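Local atomic coordinates of putative diguanylate cyclase (GGDEF) with PAS/PAC domain (Rhodopseudomonas palustris, PDB entry 3LIF), a protein that probably makes cyclic di-GMP from two GTP molecules, the present piece being its extracellular sensor region with the PDC fold. Residues G176-Q181 and T187-A192; G34-L39 and H110-T115. All coordinates share one frame; numbering follows the deposited sequence.

Contact 1: residues G176-Q181 and T187-A192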
ATOM      1  N   GLY A 176       4.432  -0.979 -10.930  1.00 22.76           N
ATOM      2  CA  GLY A 176       3.338  -0.542 -11.780  1.00 22.46           C
ATOM      3  C   GLY A 176       1.968  -0.954 -11.266  1.00 22.69           C
ATOM      4  O   GLY A 176       0.947  -0.537 -11.796  1.00 22.78           O
ATOM      5  N   ARG A 177       1.907  -1.792 -10.245  1.00 22.84           N
ATOM      6  CA  ARG A 177       0.609  -2.163  -9.780  1.00 22.91           C
ATOM      7  C   ARG A 177       0.075  -0.954  -9.049  1.00 23.73           C
ATOM      8  O   ARG A 177       0.824  -0.302  -8.267  1.00 24.43           O
ATOM      9  CB  ARG A 177       0.724  -3.313  -8.833  1.00 23.02           C
ATOM     10  CG  ARG A 177       0.775  -4.669  -9.514  1.00 22.92           C
ATOM     11  CD  ARG A 177       1.039  -5.718  -8.474  1.00 19.55           C
ATOM     12  NE  ARG A 177       2.404  -5.619  -7.976  1.00 18.99           N
ATOM     13  CZ  ARG A 177       2.838  -6.243  -6.887  1.00 20.43           C
ATOM     14  NH1 ARG A 177       2.017  -6.992  -6.126  1.00 19.55           N
ATOM     15  NH2 ARG A 177       4.111  -6.130  -6.564  1.00 19.10           N
ATOM     16  N   LEU A 178      -1.200  -0.641  -9.309  1.00 22.98           N
ATOM     17  CA  LEU A 178      -1.882   0.460  -8.660  1.00 22.30           C
ATOM     18  C   LEU A 178      -2.542   0.008  -7.345  1.00 22.55           C
ATOM     19  O   LEU A 178      -3.385  -0.861  -7.358  1.00 23.89           O
ATOM     20  CB  LEU A 178      -2.932   1.052  -9.626  1.00 21.54           C
ATOM     21  CG  LEU A 178      -3.933   2.056  -8.976  1.00 18.93           C
ATOM     22  CD1 LEU A 178      -3.282   3.352  -8.576  1.00 12.45           C
ATOM     23  CD2 LEU A 178      -5.105   2.352  -9.839  1.00 14.06           C
ATOM     24  N   LEU A 179      -2.171   0.579  -6.209  1.00 22.99           N
ATOM     25  CA  LEU A 179      -2.847   0.247  -4.921  1.00 23.13           C
ATOM     26  C   LEU A 179      -4.052   1.137  -4.653  1.00 24.39           C
ATOM     27  O   LEU A 179      -5.123   0.715  -4.193  1.00 24.34           O
ATOM     28  CB  LEU A 179      -1.909   0.435  -3.736  1.00 21.74           C
ATOM     29  CG  LEU A 179      -0.968  -0.724  -3.463  1.00 20.61           C
ATOM     30  CD1 LEU A 179       0.219  -0.601  -4.423  1.00 15.61           C
ATOM     31  CD2 LEU A 179      -0.538  -0.744  -1.965  1.00 13.39           C
ATOM     32  N   ILE A 180      -3.868   2.417  -4.871  1.00 25.26           N
ATOM     33  CA  ILE A 180      -5.030   3.241  -4.758  1.00 25.69           C
ATOM     34  C   ILE A 180      -4.884   4.481  -5.579  1.00 25.94           C
ATOM     35  O   ILE A 180      -3.767   4.972  -5.834  1.00 25.69           O
ATOM     36  CB  ILE A 180      -5.386   3.591  -3.321  1.00 25.88           C
ATOM     37  CG1 ILE A 180      -6.695   4.415  -3.350  1.00 27.77           C
ATOM     38  CG2 ILE A 180      -4.267   4.265  -2.617  1.00 24.16           C
ATOM     39  CD1 ILE A 180      -8.003   3.580  -4.086  1.00 26.18           C
ATOM     40  N   GLN A 181      -6.020   4.955  -6.047  1.00 26.28           N
ATOM     41  CA  GLN A 181      -6.022   6.183  -6.785  1.00 27.30           C
ATOM     42  C   GLN A 181      -7.197   7.110  -6.403  1.00 27.08           C
ATOM     43  O   GLN A 181      -8.345   6.692  -6.238  1.00 26.08           O
ATOM     44  CB  GLN A 181      -5.819   5.864  -8.277  1.00 27.83           C
ATOM     45  CG  GLN A 181      -6.824   6.435  -9.236  1.00 31.55           C
ATOM     46  CD  GLN A 181      -6.764   7.932  -9.306  1.00 30.89           C
ATOM     47  OE1 GLN A 181      -5.721   8.539  -9.099  1.00 32.07           O
ATOM     48  NE2 GLN A 181      -7.889   8.527  -9.556  1.00 28.84           N
ATOM     49  N   THR A 187      -8.158   0.398  -8.282  1.00 30.22           N
ATOM     50  CA  THR A 187      -7.190  -0.328  -7.479  1.00 30.48           C
ATOM     51  C   THR A 187      -6.949  -1.684  -8.140  1.00 30.86           C
ATOM     52  O   THR A 187      -7.852  -2.221  -8.750  1.00 31.42           O
ATOM     53  CB  THR A 187      -7.742  -0.504  -6.050  1.00 30.48           C
ATOM     54  OG1 THR A 187      -6.764  -1.162  -5.252  1.00 33.32           O
ATOM     55  CG2 THR A 187      -9.024  -1.311  -6.035  1.00 27.96           C
ATOM     56  N   GLY A 188      -5.731  -2.213  -8.080  1.00 31.28           N
ATOM     57  CA  GLY A 188      -5.452  -3.551  -8.617  1.00 31.37           C
ATOM     58  C   GLY A 188      -4.822  -3.530 -10.010  1.00 32.16           C
ATOM     59  O   GLY A 188      -3.921  -4.341 -10.335  1.00 32.60           O
ATOM     60  N   ARG A 189      -5.248  -2.581 -10.840  1.00 31.51           N
ATOM     61  CA  ARG A 189      -4.817  -2.612 -12.215  1.00 29.37           C
ATOM     62  C   ARG A 189      -3.353  -2.393 -12.404  1.00 28.72           C
ATOM     63  O   ARG A 189      -2.648  -1.924 -11.512  1.00 28.60           O
ATOM     64  CB  ARG A 189      -5.667  -1.742 -13.105  1.00 29.74           C
ATOM     65  CG  ARG A 189      -5.783  -0.292 -12.883  1.00 30.42           C
ATOM     66  CD  ARG A 189      -6.860   0.015 -13.957  1.00 38.04           C
ATOM     67  NE  ARG A 189      -6.929   1.355 -14.587  1.00 42.51           N
ATOM     68  CZ  ARG A 189      -6.397   1.687 -15.763  1.00 43.24           C
ATOM     69  NH1 ARG A 189      -5.691   0.851 -16.483  1.00 44.49           N
ATOM     70  NH2 ARG A 189      -6.558   2.893 -16.231  1.00 48.25           N
ATOM     71  N   ASP A 190      -2.880  -2.849 -13.556  1.00 28.46           N
ATOM     72  CA  ASP A 190      -1.464  -2.846 -13.876  1.00 27.76           C
ATOM     73  C   ASP A 190      -1.137  -1.635 -14.733  1.00 27.70           C
ATOM     74  O   ASP A 190      -1.576  -1.511 -15.857  1.00 26.58           O
ATOM     75  CB  ASP A 190      -1.121  -4.137 -14.599  1.00 27.07           C
ATOM     76  CG  ASP A 190       0.368  -4.281 -14.846  1.00 28.41           C
ATOM     77  OD1 ASP A 190       0.782  -5.403 -15.218  1.00 28.27           O
ATOM     78  OD2 ASP A 190       1.121  -3.282 -14.669  1.00 25.47           O
HETATM   79  N   MSE A 191      -0.379  -0.704 -14.187  1.00 28.34           N
HETATM   80  CA  MSE A 191      -0.109   0.516 -14.917  1.00 28.64           C
HETATM   81  C   MSE A 191       1.326   0.554 -15.461  1.00 28.88           C
HETATM   82  O   MSE A 191       1.825   1.625 -15.814  1.00 30.03           O
HETATM   83  CB  MSE A 191      -0.259   1.663 -13.974  1.00 28.50           C
HETATM   84  CG  MSE A 191      -1.446   1.550 -13.065  1.00 32.16           C
HETATM   85 SE   MSE A 191      -3.037   2.219 -13.947  1.00 43.42          SE
HETATM   86  CE  MSE A 191      -3.860   0.555 -14.337  1.00 37.69           C
ATOM     87  N   ALA A 192       2.035  -0.571 -15.511  1.00 27.78           N
ATOM     88  CA  ALA A 192       3.418  -0.492 -16.005  1.00 26.62           C
ATOM     89  C   ALA A 192       3.648   0.208 -17.415  1.00 26.41           C
ATOM     90  O   ALA A 192       4.790   0.573 -17.724  1.00 25.57           O
ATOM     91  CB  ALA A 192       4.074  -1.853 -15.961  1.00 25.25           C
TER

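Contact 2: residues G34-L39 and H110-T115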
ATOM      1  N   GLY A  34       4.207   2.088  10.464  1.00 32.96           N
ATOM      2  CA  GLY A  34       3.301   1.849  11.558  1.00 33.57           C
ATOM      3  C   GLY A  34       2.895   0.395  11.585  1.00 34.28           C
ATOM      4  O   GLY A  34       2.875  -0.215  12.646  1.00 35.76           O
ATOM      5  N   ALA A  35       2.583  -0.150  10.402  1.00 33.44           N
ATOM      6  CA  ALA A  35       2.055  -1.473  10.244  1.00 32.00           C
ATOM      7  C   ALA A  35       3.181  -2.442  10.498  1.00 32.02           C
ATOM      8  O   ALA A  35       2.985  -3.453  11.165  1.00 31.47           O
ATOM      9  CB  ALA A  35       1.500  -1.651   8.836  1.00 31.26           C
ATOM     10  N   ASP A  36       4.365  -2.140   9.985  1.00 31.79           N
ATOM     11  CA  ASP A  36       5.489  -3.011  10.220  1.00 32.96           C
ATOM     12  C   ASP A  36       5.679  -3.221  11.719  1.00 34.85           C
ATOM     13  O   ASP A  36       5.783  -4.332  12.227  1.00 36.37           O
ATOM     14  CB  ASP A  36       6.730  -2.385   9.673  1.00 32.07           C
ATOM     15  CG  ASP A  36       7.802  -3.398   9.407  1.00 34.27           C
ATOM     16  OD1 ASP A  36       7.574  -4.600   9.784  1.00 37.48           O
ATOM     17  OD2 ASP A  36       8.825  -3.016   8.754  1.00 33.14           O
ATOM     18  N   VAL A  37       5.716  -2.129  12.453  1.00 35.96           N
ATOM     19  CA  VAL A  37       5.901  -2.217  13.871  1.00 35.96           C
ATOM     20  C   VAL A  37       4.838  -3.162  14.462  1.00 36.23           C
ATOM     21  O   VAL A  37       5.153  -4.030  15.290  1.00 35.76           O
ATOM     22  CB  VAL A  37       5.910  -0.752  14.550  1.00 36.06           C
ATOM     23  CG1 VAL A  37       5.403  -0.796  15.966  1.00 34.02           C
ATOM     24  CG2 VAL A  37       7.306  -0.155  14.504  1.00 34.63           C
ATOM     25  N   VAL A  38       3.581  -3.000  14.075  1.00 36.17           N
ATOM     26  CA  VAL A  38       2.588  -3.865  14.689  1.00 36.78           C
ATOM     27  C   VAL A  38       2.793  -5.361  14.346  1.00 37.78           C
ATOM     28  O   VAL A  38       2.664  -6.240  15.220  1.00 37.03           O
ATOM     29  CB  VAL A  38       1.208  -3.455  14.313  1.00 36.55           C
ATOM     30  CG1 VAL A  38       0.265  -4.586  14.576  1.00 36.11           C
ATOM     31  CG2 VAL A  38       0.822  -2.253  15.119  1.00 36.89           C
ATOM     32  N   LEU A  39       3.116  -5.660  13.083  1.00 38.22           N
ATOM     33  CA  LEU A  39       3.209  -7.056  12.716  1.00 38.66           C
ATOM     34  C   LEU A  39       4.335  -7.580  13.560  1.00 39.83           C
ATOM     35  O   LEU A  39       4.257  -8.666  14.152  1.00 40.27           O
ATOM     36  CB  LEU A  39       3.437  -7.303  11.221  1.00 38.02           C
ATOM     37  CG  LEU A  39       2.218  -7.008  10.318  1.00 35.89           C
ATOM     38  CD1 LEU A  39       2.035  -8.061   9.287  1.00 35.58           C
ATOM     39  CD2 LEU A  39       0.995  -6.875  11.071  1.00 31.74           C
ATOM     40  N   HIS A 110      13.109 -10.309   7.272  1.00 42.49           N
ATOM     41  CA  HIS A 110      12.163  -9.551   8.065  1.00 41.58           C
ATOM     42  C   HIS A 110      11.376  -8.501   7.319  1.00 41.03           C
ATOM     43  O   HIS A 110      10.727  -7.710   7.949  1.00 41.52           O
ATOM     44  CB  HIS A 110      12.872  -8.910   9.268  1.00 42.12           C
ATOM     45  CG  HIS A 110      13.680  -9.896  10.058  0.50 40.71           C
ATOM     46  ND1 HIS A 110      13.536 -10.067  11.420  0.50 39.36           N
ATOM     47  CD2 HIS A 110      14.591 -10.810   9.655  0.50 37.33           C
ATOM     48  CE1 HIS A 110      14.350 -11.023  11.823  0.50 38.88           C
ATOM     49  NE2 HIS A 110      14.991 -11.496  10.769  0.50 38.08           N
ATOM     50  N   THR A 111      11.392  -8.503   5.998  1.00 39.79           N
ATOM     51  CA  THR A 111      10.669  -7.512   5.230  1.00 38.87           C
ATOM     52  C   THR A 111       9.157  -7.587   5.413  1.00 37.28           C
ATOM     53  O   THR A 111       8.605  -8.648   5.273  1.00 37.44           O
ATOM     54  CB  THR A 111      10.925  -7.775   3.736  1.00 40.27           C
ATOM     55  OG1 THR A 111      12.299  -7.471   3.418  1.00 42.09           O
ATOM     56  CG2 THR A 111       9.957  -6.939   2.841  1.00 39.67           C
ATOM     57  N   LEU A 112       8.472  -6.476   5.694  1.00 35.35           N
ATOM     58  CA  LEU A 112       7.031  -6.423   5.526  1.00 33.05           C
ATOM     59  C   LEU A 112       6.875  -6.794   4.053  1.00 32.10           C
ATOM     60  O   LEU A 112       7.552  -6.220   3.252  1.00 33.05           O
ATOM     61  CB  LEU A 112       6.616  -5.017   5.657  1.00 32.17           C
ATOM     62  CG  LEU A 112       5.527  -4.665   6.631  1.00 33.88           C
ATOM     63  CD1 LEU A 112       4.670  -3.483   6.074  1.00 28.82           C
ATOM     64  CD2 LEU A 112       4.668  -5.840   6.975  1.00 32.34           C
ATOM     65  N   LEU A 113       6.072  -7.774   3.662  1.00 30.68           N
ATOM     66  CA  LEU A 113       5.989  -8.095   2.230  1.00 28.43           C
ATOM     67  C   LEU A 113       4.695  -7.507   1.788  1.00 27.38           C
ATOM     68  O   LEU A 113       3.671  -7.605   2.532  1.00 27.18           O
ATOM     69  CB  LEU A 113       5.916  -9.577   2.008  1.00 28.01           C
ATOM     70  CG  LEU A 113       6.267 -10.274   0.683  1.00 28.34           C
ATOM     71  CD1 LEU A 113       5.108 -11.308   0.366  1.00 29.68           C
ATOM     72  CD2 LEU A 113       6.622  -9.452  -0.532  1.00 18.22           C
ATOM     73  N   ILE A 114       4.722  -6.862   0.623  1.00 25.49           N
ATOM     74  CA  ILE A 114       3.467  -6.301   0.105  1.00 25.23           C
ATOM     75  C   ILE A 114       3.001  -7.101  -1.065  1.00 24.58           C
ATOM     76  O   ILE A 114       3.745  -7.325  -1.980  1.00 25.63           O
ATOM     77  CB  ILE A 114       3.590  -4.834  -0.334  1.00 25.96           C
ATOM     78  CG1 ILE A 114       4.113  -3.981   0.824  1.00 23.77           C
ATOM     79  CG2 ILE A 114       2.229  -4.315  -0.908  1.00 22.29           C
ATOM     80  CD1 ILE A 114       4.554  -2.704   0.373  1.00 22.37           C
ATOM     81  N   THR A 115       1.774  -7.557  -1.027  1.00 23.60           N
ATOM     82  CA  THR A 115       1.324  -8.532  -2.000  1.00 23.43           C
ATOM     83  C   THR A 115      -0.042  -8.096  -2.470  1.00 23.29           C
ATOM     84  O   THR A 115      -0.857  -7.630  -1.657  1.00 23.78           O
ATOM     85  CB  THR A 115       1.143  -9.866  -1.303  1.00 23.44           C
ATOM     86  OG1 THR A 115       2.425 -10.344  -0.900  1.00 23.46           O
ATOM     87  CG2 THR A 115       0.468 -10.859  -2.216  1.00 22.56           C
TER

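Contact 1: residues G176-Q181 and T187-A192
CD2 of Leu178 lies 4.1 Å from CG of Arg189, whose guanidinium has SE of Met191 (modelled as selenomethionine) over one face, a placement left doubtful by the clash of Met191 CE with that arginine. The motif is an antiparallel beta bridge: the loop 187-192 turns back along 178-182, an edge strand of the second sheet of this PDC fold. Arg177 and Asp190 form a non-hydrogen-bonded pair, flanked by Leu178 N to Arg189 O (2.9 Å) and Met191 N to Gly176 O (2.7 Å). Beyond this single bridge, Gly188 N donates to Leu178 O (2.8 Å), and the hydroxyl of Thr187 donates from above the carbonyl plane to Leu179 O, OG1 to O 2.7 Å. Gly176 suits its place because at phi 102° a CB would press on the preceding carbonyl O. Leu178 points its CB toward 187-192, 3.8 Å from Met191 CG, while CG, anti to the backbone N (chi1 169°), carries CD2 to Arg189. Arg177 points away, pairing with Asp175 and reaching Gly116 O on strand 113-119. An Asx turn forms at Asp190: OD2 accepts Ala192 N at 3.0 Å on its anti side, 28° out of the carboxylate plane.

Contact 2: residues G34-L39 and H110-T115
Leu112 reaches from the loop just ahead of strand 113-119 to the long helix 5-47, which it meets at Asp36 and Leu39. Here the long N-terminal helix of the PDC fold packs against the edge of the first antiparallel sheet of the sensor region. The CB of Leu112 points toward the helix. The next atom, CG, comes up against the side chain of Asp36, 3.8 Å from OD1 of that residue and 4.0 Å from its CB. From this fork the branches part: CD1 stands 4.1 Å from the backbone N of Asp36, against the main chain of the helix, while CD2 lies 4.1 Å from CD1 of Leu39. The Leu39 side chain is roughly perpendicular to that of Leu112, whereas Asp36 and Leu112 run alongside in opposing senses. Asp36 holds its CG anti to the backbone N (chi1 -158°), which lays the carboxylate beside the leucine branch point. Phe32, one turn earlier on the same helix, and Val130 on the neighbouring strand 126-135 also touch Leu112, so a branched apolar side chain suits this place between helix and sheet. Shortened to an alanine here, the side chain would lack CG and both methyls, which would probably open a gap beside Leu39 and leave CB and CG of Asp36 without their apolar neighbour. Leu39 fits for the same reason, being buried and also packing on Arg132. The chemistry across the two segments is therefore van der Waals contact, with the charge of Asp36 probably balanced in part by Arg132, a long and weak ion pair outside them.

From the N terminus the chain first runs along helix 5-47, and contact 2 is closed when residues 110-115 return to it, after helix 55-66, strands 70-76 and 82-85 and helix 99-106. This long loop fastens the helix to the first five-stranded sheet at its edge strand 113-119. Contact 1 follows in series, neither nested in the first nor crossing it: only five residues separate its segments, a local turn-back onto edge strand 178-182 of the second sheet. Their centres lie about 20 Å apart, on opposite sides of the chain's centre. Contact 1 also faces the first sheet: Leu179 of strand 178-182 and Thr187 of the following loop touch Phe128 of strand 126-135.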